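Germination-specific N-acetylmuramoyl-L-alanine amidase, Autolysin (Clostridioides difficile, PDB 7RAG) probably hydrolyses, as a zinc-dependent amidase, the bond between N-acetylmuramic acid and L-alanine in peptidoglycan, and is allosterically activated by the lipoprotein GerS during spore formation. Local coordinates at residues I20-H25 / F105-L110; H109-E114 / L173-F178. All blocks are in the same frame, centred on the assembly; numbering follows the deposited sequence.

How the contacts relate
Contacts 1 and 2 are successive strand pairings in one mixed sheet, their centres about 12 Å apart. Strand 104-111 serves both: it lies between strand 18-23, its partner in contact 1, and strand 171-178, its partner in contact 2. Along the chain 20-25 comes first, then 105-110 running on into 109-114, and 173-178 last, so the three parallel neighbours come from distant parts of the sequence. H109 and L110 belong to both contacts. The zinc ion sits at the C-terminal ends of these strands: contact 1 supplies H25 and H109, E41 outside both is the third protein ligand, and contact 2 pairs the other edge of strand 104-111 with 173-178, which puts E175 near the ion.

Contact 1 (I20-H25 / F105-L110); sequences ILDAGH and FVSIHL. With ZN (zinc ion), chain C.
H25 and H109 meet at a zinc ion, which H25 NE2 and H109 ND1 each bind at 2.3 Å. The imidazoles cross at about a right angle, their planes 76° apart, as an offset edge-to-face pair with the edge of H109 turned toward the face of H25. E41 completes the protein ligands through OE1, which also accepts the backbone N-H of L110. H25 ND1 is hydrogen-bonded to D29; with zinc on NE2, both ring nitrogens have partners, which probably fixes the ring's rotation. G24 CA packs over one face of the H109 ring in a CH-pi contact, 3.7 Å from the centroid. It is offset toward H109 NE2, which lies 3.4 Å from G24 CA. The first torsion of H109 (chi1 -75°) sets CG anti to the carbonyl carbon and brings that face of the ring against G24.

These ligands stand at the C-terminal ends of two parallel strands in the core of the Amidase_3 fold, where zinc sites of this family lie. The strands are joined by V106 N to I20 O, D22 N to V106 O, I108 N to D22 O and G24 N to I108 O, the last at 2.9 Å and carrying the pairing into the turn before H25.

On the face shared with H109, S107 OG donates to D22 OD2 at 2.8 Å, reaching its anti side. D22 OD1 is gripped by T66 and by a salt bridge to R93, so the buried carboxylate is satisfied from both oxygens. Toward the N-terminal side of the strands, on the same face, the F105 ring packs with CE1 3.6 Å from D22 CB, while I20 CG2 meets F105 CD1 at the ring edge, 3.4 Å away. L21 CD2 touches V106 CB on the other face.

Contact 2 (H109-E114 / L173-F178); sequences HLNAFE and LIECGF. With ZN (zinc ion), chain C.
H109 and E175 pair in parallel, with H109 N donating to I174 O at 2.9 Å and C176 N to H109 O at 3.1 Å. The register then slips by one residue, a beta bulge, so that N111 pairs with F178 and N111 N bonds to G177 O, nearly straight at 176°. The strand directions make an angle of 46°.

Beside the zinc-binding ring, L173 CD1 presses against H109 CD2 at 3.3 Å, the two side chains crossing at about a right angle. N111 lies alongside F178, its CB over one ring face, 4.0 Å from the centroid in a CH-pi contact. With CG anti to the backbone N (chi1 -151°), the N111 amide sits between E175 and the F178 ring. E175 OE1 lies over its flat face, 3.1 Å from N111 CG, and the ring is on the other side; the N-H of ND2 does not point at OE1, and no hydrogen bond forms. N111 OD1 accepts a weak hydrogen bond from A112 N at 2.9 Å, which helps set the turn of the amide. On the opposite face L110 CD2 packs on C176 CB, 3.7 Å away, against helix 41-58. F178 N is held by E184.

This is a parallel strand pair of the alpha/beta Amidase_3 fold, broken by a beta bulge just where H109 delivers its ligand to the zinc site at the C-terminal strand ends.

Contact 1 (I20-H25 / F105-L110)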
ATOM      1  N   ILE B  20     -19.930  21.631   6.594  1.00 44.84           N
ATOM      2  CA  ILE B  20     -20.987  22.448   6.010  1.00 45.52           C
ATOM      3  C   ILE B  20     -20.726  22.548   4.520  1.00 46.02           C
ATOM      4  O   ILE B  20     -19.652  23.007   4.108  1.00 45.60           O
ATOM      5  CB  ILE B  20     -21.056  23.852   6.633  1.00 46.57           C
ATOM      6  CG1 ILE B  20     -21.285  23.772   8.136  1.00 46.76           C
ATOM      7  CG2 ILE B  20     -22.205  24.624   6.017  1.00 47.41           C
ATOM      8  CD1 ILE B  20     -20.696  24.991   8.906  1.00 54.82           C
ATOM      9  N   LEU B  21     -21.712  22.106   3.723  1.00 45.54           N
ATOM     10  CA  LEU B  21     -21.745  22.301   2.280  1.00 45.91           C
ATOM     11  C   LEU B  21     -22.823  23.318   1.914  1.00 47.11           C
ATOM     12  O   LEU B  21     -23.987  23.149   2.287  1.00 47.67           O
ATOM     13  CB  LEU B  21     -22.005  20.986   1.552  1.00 45.30           C
ATOM     14  CG  LEU B  21     -21.116  19.807   1.951  1.00 45.28           C
ATOM     15  CD1 LEU B  21     -21.514  18.569   1.110  1.00 43.89           C
ATOM     16  CD2 LEU B  21     -19.607  20.113   1.851  1.00 43.99           C
ATOM     17  N   ASP B  22     -22.427  24.351   1.166  1.00 47.98           N
ATOM     18  CA  ASP B  22     -23.262  25.491   0.794  1.00 49.41           C
ATOM     19  C   ASP B  22     -23.336  25.551  -0.726  1.00 50.12           C
ATOM     20  O   ASP B  22     -22.362  25.934  -1.383  1.00 50.35           O
ATOM     21  CB  ASP B  22     -22.682  26.791   1.377  1.00 50.16           C
ATOM     22  CG  ASP B  22     -23.351  28.069   0.820  1.00 58.38           C
ATOM     23  OD1 ASP B  22     -24.594  28.228   0.990  1.00 59.04           O
ATOM     24  OD2 ASP B  22     -22.630  28.941   0.243  1.00 59.85           O
ATOM     25  N   ALA B  23     -24.478  25.156  -1.283  1.00 50.59           N
ATOM     26  CA  ALA B  23     -24.730  25.291  -2.716  1.00 51.67           C
ATOM     27  C   ALA B  23     -25.095  26.739  -2.976  1.00 54.70           C
ATOM     28  O   ALA B  23     -26.199  27.176  -2.657  1.00 54.28           O
ATOM     29  CB  ALA B  23     -25.842  24.364  -3.177  1.00 51.79           C
ATOM     30  N   GLY B  24     -24.155  27.506  -3.512  1.00 55.75           N
ATOM     31  CA  GLY B  24     -24.418  28.919  -3.666  1.00 59.60           C
ATOM     32  C   GLY B  24     -25.534  29.154  -4.655  1.00 62.31           C
ATOM     33  O   GLY B  24     -25.423  28.738  -5.814  1.00 63.45           O
ATOM     34  N   HIS B  25     -26.708  29.487  -4.158  1.00 60.71           N
ATOM     35  CA  HIS B  25     -27.612  30.488  -4.692  1.00 62.16           C
ATOM     36  C   HIS B  25     -28.937  29.867  -4.298  1.00 65.80           C
ATOM     37  O   HIS B  25     -28.957  29.013  -3.408  1.00 58.62           O
ATOM     38  CB  HIS B  25     -27.411  30.817  -6.175  1.00 68.06           C
ATOM     39  CG  HIS B  25     -26.207  31.682  -6.417  1.00 67.70           C
ATOM     40  ND1 HIS B  25     -26.145  32.997  -6.006  1.00 67.94           N
ATOM     41  CD2 HIS B  25     -25.005  31.404  -6.975  1.00 61.84           C
ATOM     42  CE1 HIS B  25     -24.963  33.494  -6.315  1.00 64.85           C
ATOM     43  NE2 HIS B  25     -24.252  32.547  -6.900  1.00 63.82           N
ATOM     44  N   PHE B 105     -16.246  24.340   6.444  1.00 49.83           N
ATOM     45  CA  PHE B 105     -17.263  24.957   5.611  1.00 49.38           C
ATOM     46  C   PHE B 105     -16.781  24.993   4.170  1.00 50.17           C
ATOM     47  O   PHE B 105     -15.707  25.543   3.892  1.00 51.00           O
ATOM     48  CB  PHE B 105     -17.569  26.371   6.084  1.00 50.05           C
ATOM     49  CG  PHE B 105     -18.443  27.140   5.138  1.00 50.66           C
ATOM     50  CD1 PHE B 105     -19.800  26.881   5.068  1.00 49.63           C
ATOM     51  CD2 PHE B 105     -17.911  28.125   4.319  1.00 50.19           C
ATOM     52  CE1 PHE B 105     -20.615  27.587   4.193  1.00 49.64           C
ATOM     53  CE2 PHE B 105     -18.714  28.834   3.440  1.00 50.08           C
ATOM     54  CZ  PHE B 105     -20.062  28.567   3.376  1.00 52.30           C
ATOM     55  N   VAL B 106     -17.579  24.434   3.258  1.00 48.24           N
ATOM     56  CA  VAL B 106     -17.259  24.421   1.834  1.00 47.87           C
ATOM     57  C   VAL B 106     -18.441  24.990   1.066  1.00 49.81           C
ATOM     58  O   VAL B 106     -19.572  24.495   1.180  1.00 47.36           O
ATOM     59  CB  VAL B 106     -16.915  23.011   1.305  1.00 47.44           C
ATOM     60  CG1 VAL B 106     -16.654  23.068  -0.180  1.00 47.21           C
ATOM     61  CG2 VAL B 106     -15.709  22.442   2.030  1.00 47.90           C
ATOM     62  N   SER B 107     -18.164  26.011   0.262  1.00 52.86           N
ATOM     63  CA  SER B 107     -19.150  26.686  -0.563  1.00 47.98           C
ATOM     64  C   SER B 107     -18.869  26.352  -2.023  1.00 51.78           C
ATOM     65  O   SER B 107     -17.715  26.416  -2.459  1.00 48.75           O
ATOM     66  CB  SER B 107     -19.084  28.186  -0.322  1.00 48.79           C
ATOM     67  OG  SER B 107     -20.101  28.834  -1.055  1.00 55.32           O
ATOM     68  N   ILE B 108     -19.914  25.970  -2.762  1.00 49.37           N
ATOM     69  CA  ILE B 108     -19.812  25.568  -4.165  1.00 50.66           C
ATOM     70  C   ILE B 108     -20.524  26.608  -5.035  1.00 54.80           C
ATOM     71  O   ILE B 108     -21.754  26.761  -4.955  1.00 52.08           O
ATOM     72  CB  ILE B 108     -20.428  24.182  -4.397  1.00 52.46           C
ATOM     73  CG1 ILE B 108     -19.851  23.141  -3.427  1.00 46.94           C
ATOM     74  CG2 ILE B 108     -20.294  23.784  -5.879  1.00 50.29           C
ATOM     75  CD1 ILE B 108     -18.439  22.771  -3.717  1.00 47.85           C
ATOM     76  N   HIS B 109     -19.758  27.290  -5.888  1.00 51.29           N
ATOM     77  CA  HIS B 109     -20.265  28.276  -6.838  1.00 59.70           C
ATOM     78  C   HIS B 109     -19.727  27.957  -8.236  1.00 60.58           C
ATOM     79  O   HIS B 109     -19.072  26.939  -8.460  1.00 59.31           O
ATOM     80  CB  HIS B 109     -19.881  29.715  -6.436  1.00 61.32           C
ATOM     81  CG  HIS B 109     -20.672  30.266  -5.287  1.00 59.46           C
ATOM     82  ND1 HIS B 109     -21.562  31.304  -5.429  1.00 59.77           N
ATOM     83  CD2 HIS B 109     -20.706  29.927  -3.977  1.00 57.47           C
ATOM     84  CE1 HIS B 109     -22.110  31.585  -4.261  1.00 54.73           C
ATOM     85  NE2 HIS B 109     -21.611  30.759  -3.362  1.00 50.35           N
ATOM     86  N   LEU B 110     -20.029  28.842  -9.185  1.00 63.88           N
ATOM     87  CA  LEU B 110     -19.415  28.850 -10.505  1.00 64.48           C
ATOM     88  C   LEU B 110     -19.099  30.294 -10.852  1.00 71.03           C
ATOM     89  O   LEU B 110     -19.611  31.225 -10.226  1.00 76.25           O
ATOM     90  CB  LEU B 110     -20.334  28.256 -11.585  1.00 68.52           C
ATOM     91  CG  LEU B 110     -21.114  26.961 -11.355  1.00 65.24           C
ATOM     92  CD1 LEU B 110     -22.152  26.812 -12.437  1.00 67.82           C
ATOM     93  CD2 LEU B 110     -20.183  25.751 -11.352  1.00 63.33           C
TER
HETATM   94 ZN    ZN C 301     -22.058  32.284  -7.419  1.00 64.26          ZN

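Contact 2 (H109-E114 / L173-F178)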
ATOM      1  N   HIS B 109     -19.758  27.290  -5.888  1.00 51.29           N
ATOM      2  CA  HIS B 109     -20.265  28.276  -6.838  1.00 59.70           C
ATOM      3  C   HIS B 109     -19.727  27.957  -8.236  1.00 60.58           C
ATOM      4  O   HIS B 109     -19.072  26.939  -8.460  1.00 59.31           O
ATOM      5  CB  HIS B 109     -19.881  29.715  -6.436  1.00 61.32           C
ATOM      6  CG  HIS B 109     -20.672  30.266  -5.287  1.00 59.46           C
ATOM      7  ND1 HIS B 109     -21.562  31.304  -5.429  1.00 59.77           N
ATOM      8  CD2 HIS B 109     -20.706  29.927  -3.977  1.00 57.47           C
ATOM      9  CE1 HIS B 109     -22.110  31.585  -4.261  1.00 54.73           C
ATOM     10  NE2 HIS B 109     -21.611  30.759  -3.362  1.00 50.35           N
ATOM     11  N   LEU B 110     -20.029  28.842  -9.185  1.00 63.88           N
ATOM     12  CA  LEU B 110     -19.415  28.850 -10.505  1.00 64.48           C
ATOM     13  C   LEU B 110     -19.099  30.294 -10.852  1.00 71.03           C
ATOM     14  O   LEU B 110     -19.611  31.225 -10.226  1.00 76.25           O
ATOM     15  CB  LEU B 110     -20.334  28.256 -11.585  1.00 68.52           C
ATOM     16  CG  LEU B 110     -21.114  26.961 -11.355  1.00 65.24           C
ATOM     17  CD1 LEU B 110     -22.152  26.812 -12.437  1.00 67.82           C
ATOM     18  CD2 LEU B 110     -20.183  25.751 -11.352  1.00 63.33           C
ATOM     19  N   ASN B 111     -18.263  30.487 -11.862  1.00 72.89           N
ATOM     20  CA  ASN B 111     -17.887  31.824 -12.290  1.00 71.60           C
ATOM     21  C   ASN B 111     -18.433  32.093 -13.684  1.00 79.42           C
ATOM     22  O   ASN B 111     -18.866  31.178 -14.391  1.00 79.93           O
ATOM     23  CB  ASN B 111     -16.363  31.990 -12.269  1.00 76.16           C
ATOM     24  CG  ASN B 111     -15.928  33.431 -12.004  1.00 84.34           C
ATOM     25  OD1 ASN B 111     -16.765  34.323 -11.822  1.00 85.37           O
ATOM     26  ND2 ASN B 111     -14.612  33.659 -11.966  1.00 77.94           N
ATOM     27  N   ALA B 112     -18.418  33.371 -14.069  1.00 87.93           N
ATOM     28  CA  ALA B 112     -18.737  33.772 -15.444  1.00 91.35           C
ATOM     29  C   ALA B 112     -18.200  35.171 -15.677  1.00 90.43           C
ATOM     30  O   ALA B 112     -18.540  36.096 -14.934  1.00 88.70           O
ATOM     31  CB  ALA B 112     -20.238  33.730 -15.721  1.00 85.96           C
ATOM     32  N   PHE B 113     -17.377  35.328 -16.707  1.00 90.33           N
ATOM     33  CA  PHE B 113     -16.824  36.619 -17.068  1.00 97.70           C
ATOM     34  C   PHE B 113     -17.256  36.978 -18.489  1.00101.51           C
ATOM     35  O   PHE B 113     -17.722  36.125 -19.248  1.00 99.94           O
ATOM     36  CB  PHE B 113     -15.294  36.607 -16.928  1.00 99.72           C
ATOM     37  CG  PHE B 113     -14.657  37.938 -17.179  1.00109.16           C
ATOM     38  CD1 PHE B 113     -15.147  39.083 -16.563  1.00110.83           C
ATOM     39  CD2 PHE B 113     -13.572  38.054 -18.039  1.00112.41           C
ATOM     40  CE1 PHE B 113     -14.561  40.326 -16.803  1.00113.02           C
ATOM     41  CE2 PHE B 113     -12.978  39.291 -18.282  1.00111.61           C
ATOM     42  CZ  PHE B 113     -13.475  40.428 -17.664  1.00112.08           C
ATOM     43  N   GLU B 114     -17.127  38.266 -18.836  1.00108.93           N
ATOM     44  CA  GLU B 114     -17.455  38.706 -20.191  1.00104.93           C
ATOM     45  C   GLU B 114     -16.572  38.029 -21.233  1.00101.37           C
ATOM     46  O   GLU B 114     -17.010  37.811 -22.367  1.00 97.39           O
ATOM     47  CB  GLU B 114     -17.333  40.228 -20.304  1.00 98.15           C
ATOM     48  N   LEU B 173     -14.096  28.445  -0.661  1.00 53.69           N
ATOM     49  CA  LEU B 173     -15.059  28.575  -1.738  1.00 53.02           C
ATOM     50  C   LEU B 173     -14.477  27.918  -2.974  1.00 55.00           C
ATOM     51  O   LEU B 173     -13.299  28.104  -3.276  1.00 57.51           O
ATOM     52  CB  LEU B 173     -15.364  30.044  -2.035  1.00 56.28           C
ATOM     53  CG  LEU B 173     -16.206  30.274  -3.297  1.00 57.56           C
ATOM     54  CD1 LEU B 173     -17.636  30.184  -2.897  1.00 56.04           C
ATOM     55  CD2 LEU B 173     -15.921  31.623  -3.972  1.00 63.86           C
ATOM     56  N   ILE B 174     -15.290  27.153  -3.693  1.00 56.00           N
ATOM     57  CA  ILE B 174     -14.851  26.520  -4.930  1.00 54.69           C
ATOM     58  C   ILE B 174     -15.736  26.993  -6.067  1.00 56.19           C
ATOM     59  O   ILE B 174     -16.946  26.738  -6.065  1.00 54.42           O
ATOM     60  CB  ILE B 174     -14.879  24.992  -4.831  1.00 52.68           C
ATOM     61  CG1 ILE B 174     -14.247  24.537  -3.522  1.00 54.73           C
ATOM     62  CG2 ILE B 174     -14.135  24.389  -5.995  1.00 53.84           C
ATOM     63  CD1 ILE B 174     -14.180  23.082  -3.411  1.00 55.31           C
ATOM     64  N   GLU B 175     -15.131  27.664  -7.044  1.00 57.35           N
ATOM     65  CA  GLU B 175     -15.789  28.014  -8.298  1.00 61.14           C
ATOM     66  C   GLU B 175     -15.416  26.954  -9.317  1.00 59.10           C
ATOM     67  O   GLU B 175     -14.294  26.946  -9.833  1.00 60.62           O
ATOM     68  CB  GLU B 175     -15.375  29.405  -8.763  1.00 59.64           C
ATOM     69  CG  GLU B 175     -15.908  30.455  -7.846  1.00 62.67           C
ATOM     70  CD  GLU B 175     -15.737  31.850  -8.382  1.00 74.69           C
ATOM     71  OE1 GLU B 175     -15.067  32.013  -9.439  1.00 67.50           O
ATOM     72  OE2 GLU B 175     -16.284  32.776  -7.724  1.00 76.85           O
ATOM     73  N   CYS B 176     -16.367  26.077  -9.616  1.00 59.01           N
ATOM     74  CA  CYS B 176     -16.050  24.816 -10.268  1.00 61.27           C
ATOM     75  C   CYS B 176     -15.679  24.969 -11.729  1.00 61.59           C
ATOM     76  O   CYS B 176     -14.950  24.126 -12.246  1.00 68.23           O
ATOM     77  CB  CYS B 176     -17.228  23.863 -10.100  1.00 58.53           C
ATOM     78  SG  CYS B 176     -17.582  23.623  -8.348  1.00 57.02           S
ATOM     79  N   GLY B 177     -16.137  26.023 -12.392  1.00 68.39           N
ATOM     80  CA  GLY B 177     -15.834  26.258 -13.793  1.00 65.94           C
ATOM     81  C   GLY B 177     -16.503  27.544 -14.212  1.00 72.49           C
ATOM     82  O   GLY B 177     -17.130  28.231 -13.398  1.00 73.39           O
ATOM     83  N   PHE B 178     -16.375  27.864 -15.500  1.00 79.16           N
ATOM     84  CA  PHE B 178     -16.940  29.085 -16.067  1.00 79.20           C
ATOM     85  C   PHE B 178     -18.118  28.749 -16.973  1.00 86.26           C
ATOM     86  O   PHE B 178     -17.953  28.056 -17.982  1.00 88.38           O
ATOM     87  CB  PHE B 178     -15.892  29.862 -16.861  1.00 83.23           C
ATOM     88  CG  PHE B 178     -14.852  30.536 -16.012  1.00 80.39           C
ATOM     89  CD1 PHE B 178     -14.839  31.917 -15.872  1.00 83.19           C
ATOM     90  CD2 PHE B 178     -13.871  29.800 -15.384  1.00 76.44           C
ATOM     91  CE1 PHE B 178     -13.873  32.551 -15.105  1.00 79.23           C
ATOM     92  CE2 PHE B 178     -12.904  30.428 -14.615  1.00 82.50           C
ATOM     93  CZ  PHE B 178     -12.907  31.808 -14.476  1.00 77.70           C
TER
HETATM   94 ZN    ZN C 301     -22.058  32.284  -7.419  1.00 64.26          ZN